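EVE domain-containing protein (Pseudomonas syringae pv. tomato str. DC3000, PDB 2EVE) is of unknown function but forms an EVE domain, related to the ASCH and PUA domains, which suggests a role in binding nucleic acids. Local coordinates at residues A[109-112]-A[113-117]; A[135-139]-A[140-144]; A[122-125]-A[126-129]. One frame throughout, in Å; residues are numbered along the deposited sequence.

Contact 1 (A[109-112]-A[113-117]); sequences LGLG and YLKQQ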
loop_
_atom_site.group_PDB
_atom_site.type_symbol
_atom_site.label_atom_id
_atom_site.label_comp_id
_atom_site.label_asym_id
_atom_site.label_seq_id
_atom_site.Cartn_x
_atom_site.Cartn_y
_atom_site.Cartn_z
ATOM N N LEU A 109 -4.344 2.232 13.596
ATOM C CA LEU A 109 -3.731 3.512 13.943
ATOM C C LEU A 109 -4.384 4.545 13.035
ATOM O O LEU A 109 -4.003 4.697 11.874
ATOM C CB LEU A 109 -2.218 3.477 13.703
ATOM C CG LEU A 109 -1.411 2.562 14.628
ATOM C CD1 LEU A 109 0.056 2.575 14.219
ATOM C CD2 LEU A 109 -1.563 3.032 16.071
ATOM N N GLY A 110 -5.379 5.240 13.579
ATOM C CA GLY A 110 -6.115 6.233 12.817
ATOM C C GLY A 110 -5.310 7.340 12.166
ATOM O O GLY A 110 -4.263 7.748 12.666
ATOM N N LEU A 111 -5.818 7.828 11.042
ATOM C CA LEU A 111 -5.170 8.899 10.305
ATOM C C LEU A 111 -4.996 10.133 11.188
ATOM O O LEU A 111 -3.926 10.743 11.214
ATOM C CB LEU A 111 -5.999 9.257 9.071
ATOM C CG LEU A 111 -5.504 10.428 8.220
ATOM C CD1 LEU A 111 -4.136 10.113 7.635
ATOM C CD2 LEU A 111 -6.510 10.698 7.112
ATOM N N GLY A 112 -6.052 10.496 11.909
ATOM C CA GLY A 112 -5.983 11.657 12.781
ATOM C C GLY A 112 -4.903 11.507 13.834
ATOM O O GLY A 112 -4.199 12.465 14.163
ATOM N N TYR A 113 -4.772 10.294 14.360
ATOM C CA TYR A 113 -3.781 9.987 15.382
ATOM C C TYR A 113 -2.366 10.114 14.816
ATOM O O TYR A 113 -1.462 10.633 15.477
ATOM C CB TYR A 113 -4.030 8.571 15.916
ATOM C CG TYR A 113 -3.095 8.124 17.018
ATOM C CD1 TYR A 113 -2.761 8.977 18.070
ATOM C CD2 TYR A 113 -2.567 6.834 17.025
ATOM C CE1 TYR A 113 -1.923 8.556 19.101
ATOM C CE2 TYR A 113 -1.730 6.402 18.049
ATOM C CZ TYR A 113 -1.412 7.266 19.083
ATOM O OH TYR A 113 -0.578 6.840 20.091
ATOM N N LEU A 114 -2.178 9.649 13.586
ATOM C CA LEU A 114 -0.874 9.727 12.939
ATOM C C LEU A 114 -0.493 11.177 12.649
ATOM O O LEU A 114 0.678 11.542 12.721
ATOM C CB LEU A 114 -0.886 8.916 11.638
ATOM C CG LEU A 114 -1.110 7.409 11.801
ATOM C CD1 LEU A 114 -1.348 6.763 10.443
ATOM C CD2 LEU A 114 0.104 6.788 12.483
ATOM N N LYS A 115 -1.482 12.005 12.325
ATOM C CA LYS A 115 -1.219 13.412 12.032
ATOM C C LYS A 115 -0.755 14.178 13.271
ATOM O O LYS A 115 -0.196 15.268 13.162
ATOM C CB LYS A 115 -2.469 14.081 11.448
ATOM C CG LYS A 115 -2.803 13.642 10.030
ATOM C CD LYS A 115 -4.033 14.367 9.499
ATOM C CE LYS A 115 -4.335 13.968 8.062
ATOM N NZ LYS A 115 -5.563 14.641 7.546
ATOM N N GLN A 116 -0.983 13.605 14.448
ATOM C CA GLN A 116 -0.573 14.246 15.692
ATOM C C GLN A 116 0.890 13.961 16.022
ATOM O O GLN A 116 1.430 14.502 16.986
ATOM C CB GLN A 116 -1.456 13.767 16.847
ATOM C CG GLN A 116 -2.913 14.182 16.734
ATOM C CD GLN A 116 -3.777 13.575 17.823
ATOM O OE1 GLN A 116 -4.947 13.926 17.975
ATOM N NE2 GLN A 116 -3.203 12.651 18.586
ATOM N N GLN A 117 1.532 13.117 15.218
ATOM C CA GLN A 117 2.927 12.752 15.444
ATOM C C GLN A 117 3.901 13.652 14.688
ATOM O O GLN A 117 3.931 13.657 13.458
ATOM C CB GLN A 117 3.160 11.297 15.028
ATOM C CG GLN A 117 2.118 10.318 15.557
ATOM C CD GLN A 117 1.912 10.441 17.056
ATOM O OE1 GLN A 117 2.873 10.466 17.826
ATOM N NE2 GLN A 117 0.656 10.505 17.477
#
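Leu109 and Tyr113 meet where strand 95-110 passes into helix 111-115. CD2 of Leu109 comes up to the edge of the phenol ring, near its plane, and lies 3.9 Å from Tyr113 CE2. Tyr113 has CG anti to its backbone N (chi1 -178°), which swings the ring back to the strand end; Gln116 NE2 lies in the ring plane at another part of the edge. Beyond Gly110, the N-cap residue, Lys115 runs back extended across the isobutyl group of Leu111, its CE 3.7 Å from Leu111 CG, and so carries the ammonium past the leucine. Leu114 tucks its branch point under the turn, with CG 3.3 Å from Gly110 O. Leu114 N donates to Gly110 O at 3.0 Å, in the carbonyl plane, and Lys115 N bonds to Leu111 O. After the helical turns Gln117 folds back, giving NE2 of Gln117 a nearly straight bond of 2.9 Å to Tyr113 O, which Gln116 N reaches from the opposite carbonyl face. Leu109 of the strand packs on Ile145 and Leu114 on Leu148 of helix 139-149, while Leu111 touches the bound tris-hydroxymethyl-methyl-ammonium; the hydrogen bonds stay within the backbone and Gln117.

Contact 2 (A[135-139]-A[140-144]); sequences MPVTA and EQWAA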
loop_
_atom_site.group_PDB
_atom_site.type_symbol
_atom_site.label_atom_id
_atom_site.label_comp_id
_atom_site.label_asym_id
_atom_site.label_seq_id
_atom_site.Cartn_x
_atom_site.Cartn_y
_atom_site.Cartn_z
HETATM N N MSE A 135 3.850 4.954 -1.005
HETATM C CA MSE A 135 4.883 5.896 -0.597
HETATM C C MSE A 135 5.992 5.270 0.225
HETATM O O MSE A 135 5.806 4.231 0.860
HETATM C CB MSE A 135 4.248 6.983 0.262
HETATM C CG MSE A 135 3.702 6.420 1.576
HETATM SE SE MSE A 135 2.609 7.645 2.587
HETATM C CE MSE A 135 1.085 7.611 1.406
ATOM N N PRO A 136 7.168 5.907 0.229
ATOM C CA PRO A 136 8.286 5.386 1.011
ATOM C C PRO A 136 8.065 5.790 2.471
ATOM O O PRO A 136 7.328 6.734 2.759
ATOM C CB PRO A 136 9.497 6.089 0.393
ATOM C CG PRO A 136 8.935 7.413 -0.003
ATOM C CD PRO A 136 7.587 7.054 -0.599
ATOM N N VAL A 137 8.683 5.051 3.381
ATOM C CA VAL A 137 8.600 5.330 4.810
ATOM C C VAL A 137 10.039 5.223 5.305
ATOM O O VAL A 137 10.700 4.214 5.061
ATOM C CB VAL A 137 7.713 4.286 5.549
ATOM C CG1 VAL A 137 7.813 4.484 7.058
ATOM C CG2 VAL A 137 6.259 4.423 5.105
ATOM N N THR A 138 10.538 6.263 5.970
ATOM C CA THR A 138 11.911 6.237 6.466
ATOM C C THR A 138 12.023 5.299 7.658
ATOM O O THR A 138 11.016 4.927 8.260
ATOM C CB THR A 138 12.386 7.633 6.914
ATOM O OG1 THR A 138 11.652 8.034 8.077
ATOM C CG2 THR A 138 12.184 8.650 5.804
ATOM N N ALA A 139 13.248 4.914 7.992
ATOM C CA ALA A 139 13.472 4.027 9.124
ATOM C C ALA A 139 12.964 4.684 10.401
ATOM O O ALA A 139 12.427 4.015 11.283
ATOM C CB ALA A 139 14.959 3.703 9.254
ATOM N N GLU A 140 13.128 6.003 10.494
ATOM C CA GLU A 140 12.685 6.743 11.670
ATOM C C GLU A 140 11.165 6.762 11.767
ATOM O O GLU A 140 10.603 6.595 12.850
ATOM C CB GLU A 140 13.203 8.185 11.639
ATOM C CG GLU A 140 14.672 8.321 11.275
ATOM C CD GLU A 140 14.882 8.496 9.781
ATOM O OE1 GLU A 140 14.677 9.623 9.273
ATOM O OE2 GLU A 140 15.242 7.505 9.112
ATOM N N GLN A 141 10.498 6.968 10.636
ATOM C CA GLN A 141 9.042 7.000 10.634
ATOM C C GLN A 141 8.494 5.617 10.956
ATOM O O GLN A 141 7.516 5.486 11.688
ATOM C CB GLN A 141 8.522 7.478 9.276
ATOM C CG GLN A 141 8.968 8.886 8.920
ATOM C CD GLN A 141 8.640 9.259 7.488
ATOM O OE1 GLN A 141 8.655 8.409 6.595
ATOM N NE2 GLN A 141 8.363 10.541 7.254
ATOM N N TRP A 142 9.133 4.589 10.410
ATOM C CA TRP A 142 8.710 3.217 10.647
ATOM C C TRP A 142 8.791 2.884 12.136
ATOM O O TRP A 142 7.839 2.364 12.716
ATOM C CB TRP A 142 9.583 2.253 9.835
ATOM C CG TRP A 142 9.135 0.816 9.899
ATOM C CD1 TRP A 142 9.507 -0.122 10.822
ATOM C CD2 TRP A 142 8.204 0.167 9.022
ATOM N NE1 TRP A 142 8.862 -1.312 10.574
ATOM C CE2 TRP A 142 8.056 -1.162 9.476
ATOM C CE3 TRP A 142 7.476 0.581 7.898
ATOM C CZ2 TRP A 142 7.213 -2.082 8.842
ATOM C CZ3 TRP A 142 6.635 -0.333 7.267
ATOM C CH2 TRP A 142 6.512 -1.652 7.745
ATOM N N ALA A 143 9.927 3.192 12.752
ATOM C CA ALA A 143 10.114 2.924 14.173
ATOM C C ALA A 143 9.106 3.705 15.008
ATOM O O ALA A 143 8.585 3.198 16.001
ATOM C CB ALA A 143 11.535 3.292 14.591
ATOM N N ALA A 144 8.825 4.941 14.601
ATOM C CA ALA A 144 7.878 5.776 15.326
ATOM C C ALA A 144 6.479 5.174 15.304
ATOM O O ALA A 144 5.772 5.184 16.311
ATOM C CB ALA A 144 7.852 7.180 14.730
HETATM O O HOH W 1 8.683 8.940 3.882
HETATM O O HOH W 2 12.163 10.512 8.953
#
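OE1 of Gln141 is gripped by two donors: Thr138 N, 2.9 Å from Gln141 OE1 along an almost straight N-H line (170°), and a water that also donates to Pro136 O. The Thr138 N-H arrives tilted from the amide carbonyl plane rather than within it. In return Gln141 N donates to Thr138 OG1 at 3.0 Å. The hydroxyl sits between the backbone N and carbonyl carbon of its own residue (chi1 67°), which turns it to the first turn of the helix. Gln141 then runs extended beyond CG across the threonine; packing is tight here, with Gln141 CG 2.9 Å from Thr138 OG1. A second water joins Thr138 OG1 to Glu140 OE1, donating to the carboxylate. Glu140 is bent at chi2, folding its acid group back beside Thr138, with OE2 of Glu140 3.6 Å from Thr138 CB.

On the buried side Val137 points CG1 at the root of Trp142, 4.0 Å from Trp142 CB, and reaches the indole at its edge, near the ring plane. The indole itself stacks with Tyr3 and Phe48. Backbone bonds Trp142 N to Thr138 O and Ala143 N to Ala139 O begin the helix; the axis of residues 140-144 runs at 76° to that of strand 135-137. With Thr138 as N-cap and Gln141 three residues on, each backbone N-H is taken by the other's side chain: a capping box, set where edge strand 134-137 of the EVE domain's sheet turns into C-terminal helix 139-149.

Contact 3 (A[122-125]-A[126-129]); sequences QLPL and VQKG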
loop_
_atom_site.group_PDB
_atom_site.type_symbol
_atom_site.label_atom_id
_atom_site.label_comp_id
_atom_site.label_asym_id
_atom_site.label_seq_id
_atom_site.Cartn_x
_atom_site.Cartn_y
_atom_site.Cartn_z
ATOM N N GLN A 122 6.797 14.588 7.743
ATOM C CA GLN A 122 7.312 14.478 6.379
ATOM C C GLN A 122 6.723 13.304 5.603
ATOM O O GLN A 122 7.096 13.062 4.456
ATOM C CB GLN A 122 8.837 14.356 6.400
ATOM C CG GLN A 122 9.548 15.603 6.892
ATOM C CD GLN A 122 9.274 16.810 6.015
ATOM O OE1 GLN A 122 9.568 16.801 4.819
ATOM N NE2 GLN A 122 8.708 17.856 6.606
ATOM N N LEU A 123 5.807 12.575 6.230
ATOM C CA LEU A 123 5.174 11.437 5.575
ATOM C C LEU A 123 4.070 11.968 4.664
ATOM O O LEU A 123 3.182 12.690 5.112
ATOM C CB LEU A 123 4.582 10.500 6.626
ATOM C CG LEU A 123 4.011 9.174 6.124
ATOM C CD1 LEU A 123 5.130 8.312 5.538
ATOM C CD2 LEU A 123 3.335 8.463 7.282
ATOM N N PRO A 124 4.111 11.620 3.365
ATOM C CA PRO A 124 3.085 12.096 2.432
ATOM C C PRO A 124 1.650 11.889 2.918
ATOM O O PRO A 124 0.779 12.724 2.675
ATOM C CB PRO A 124 3.383 11.301 1.164
ATOM C CG PRO A 124 4.866 11.166 1.212
ATOM C CD PRO A 124 5.119 10.805 2.659
ATOM N N LEU A 125 1.419 10.775 3.606
ATOM C CA LEU A 125 0.098 10.430 4.124
ATOM C C LEU A 125 -0.551 11.545 4.936
ATOM O O LEU A 125 -1.766 11.744 4.866
ATOM C CB LEU A 125 0.188 9.172 4.998
ATOM C CG LEU A 125 -1.128 8.591 5.526
ATOM C CD1 LEU A 125 -1.856 7.903 4.384
ATOM C CD2 LEU A 125 -0.854 7.592 6.647
ATOM N N VAL A 126 0.255 12.269 5.707
ATOM C CA VAL A 126 -0.268 13.339 6.552
ATOM C C VAL A 126 -0.106 14.736 5.968
ATOM O O VAL A 126 -0.398 15.726 6.639
ATOM C CB VAL A 126 0.397 13.327 7.949
ATOM C CG1 VAL A 126 0.244 11.956 8.587
ATOM C CG2 VAL A 126 1.864 13.712 7.839
ATOM N N GLN A 127 0.354 14.824 4.723
ATOM C CA GLN A 127 0.541 16.121 4.089
ATOM C C GLN A 127 -0.702 16.533 3.307
ATOM O O GLN A 127 -1.209 15.780 2.476
ATOM C CB GLN A 127 1.758 16.088 3.162
ATOM C CG GLN A 127 3.052 15.704 3.865
ATOM C CD GLN A 127 4.269 15.868 2.976
ATOM O OE1 GLN A 127 4.315 15.342 1.865
ATOM N NE2 GLN A 127 5.266 16.597 3.466
ATOM N N LYS A 128 -1.188 17.737 3.583
ATOM C CA LYS A 128 -2.376 18.256 2.921
ATOM C C LYS A 128 -2.228 18.251 1.402
ATOM O O LYS A 128 -1.178 18.608 0.868
ATOM C CB LYS A 128 -2.658 19.678 3.411
ATOM C CG LYS A 128 -3.966 20.263 2.918
ATOM C CD LYS A 128 -4.223 21.617 3.557
ATOM C CE LYS A 128 -5.581 22.165 3.160
ATOM N NZ LYS A 128 -5.866 23.467 3.826
ATOM N N GLY A 129 -3.287 17.832 0.714
ATOM C CA GLY A 129 -3.265 17.793 -0.737
ATOM C C GLY A 129 -2.627 16.546 -1.316
ATOM O O GLY A 129 -2.583 16.374 -2.535
#
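The side-chain amide of Gln127 is the flat group of this turn, and it presents one face obliquely to the backbone of residues 122-124. Leu123 O lies obliquely above the plane on the CG side of the group, 4.0 Å from Gln127 CD. Towards the oxygen end Pro124 approaches at a slant, its CA 3.5 Å from Gln127 OE1. Over the nitrogen end of the same face stands Gln122 O, 4.1 Å from Gln127 NE2, too far for a hydrogen bond. Gln127 keeps CG beside its backbone N (chi1 -58°) and is extended beyond it, so that the chain folds back alongside the turn instead of leaving it.

Two bonds between residues three apart make the turn. Val126 N donates to Leu123 O at 3.0 Å, and Gln127 N donates to Pro124 O at the same distance. In both cases the donor stands well above the carbonyl plane, by 44° for the first and 63° for the second. This is a short 3-10 segment with Pro124 in its first turn, placed in the long loop that leads from helix 111-115 to strand 134-137. Pro124 O has a further, weak hydrogen bond with Ser130 OG.

Leu123 O is closely packed by carbon as well. Val126 directs CG2 between its own backbone N and carbonyl carbon, and this methyl lies 3.2 Å from Leu123 O; Gln127 CG comes to 3.3 Å from the same oxygen. The leucines face inwards: Leu123 lies against Met135, a selenomethionine, and Val137 of the edge strand. Leu125, with CG anti to the backbone N, reaches Leu5 and Lys7 of strand 3-8. Pro124 also touches Met135.

Each contact closes a local turn, and the three follow in series along the chain without nesting or crossing. Contact 1 ends strand 95-110 and starts helix 111-115; contact 3 shapes the loop that follows; contact 2 takes the chain from strand 134-137 into helix 139-149. Contact 3 touches both others: Leu111 CD1 lies 4.0 Å from Leu125 CG, and Lys115 packs on Val126, while Gln141 NE2 lies 3.4 Å from Leu123 N and Met135 meets Leu125. Contacts 1 and 2 do not touch, their nearest atoms being about 6 Å apart. The 122-129 loop therefore bridges helix 111-115 and the edge strand with its C-terminal helix.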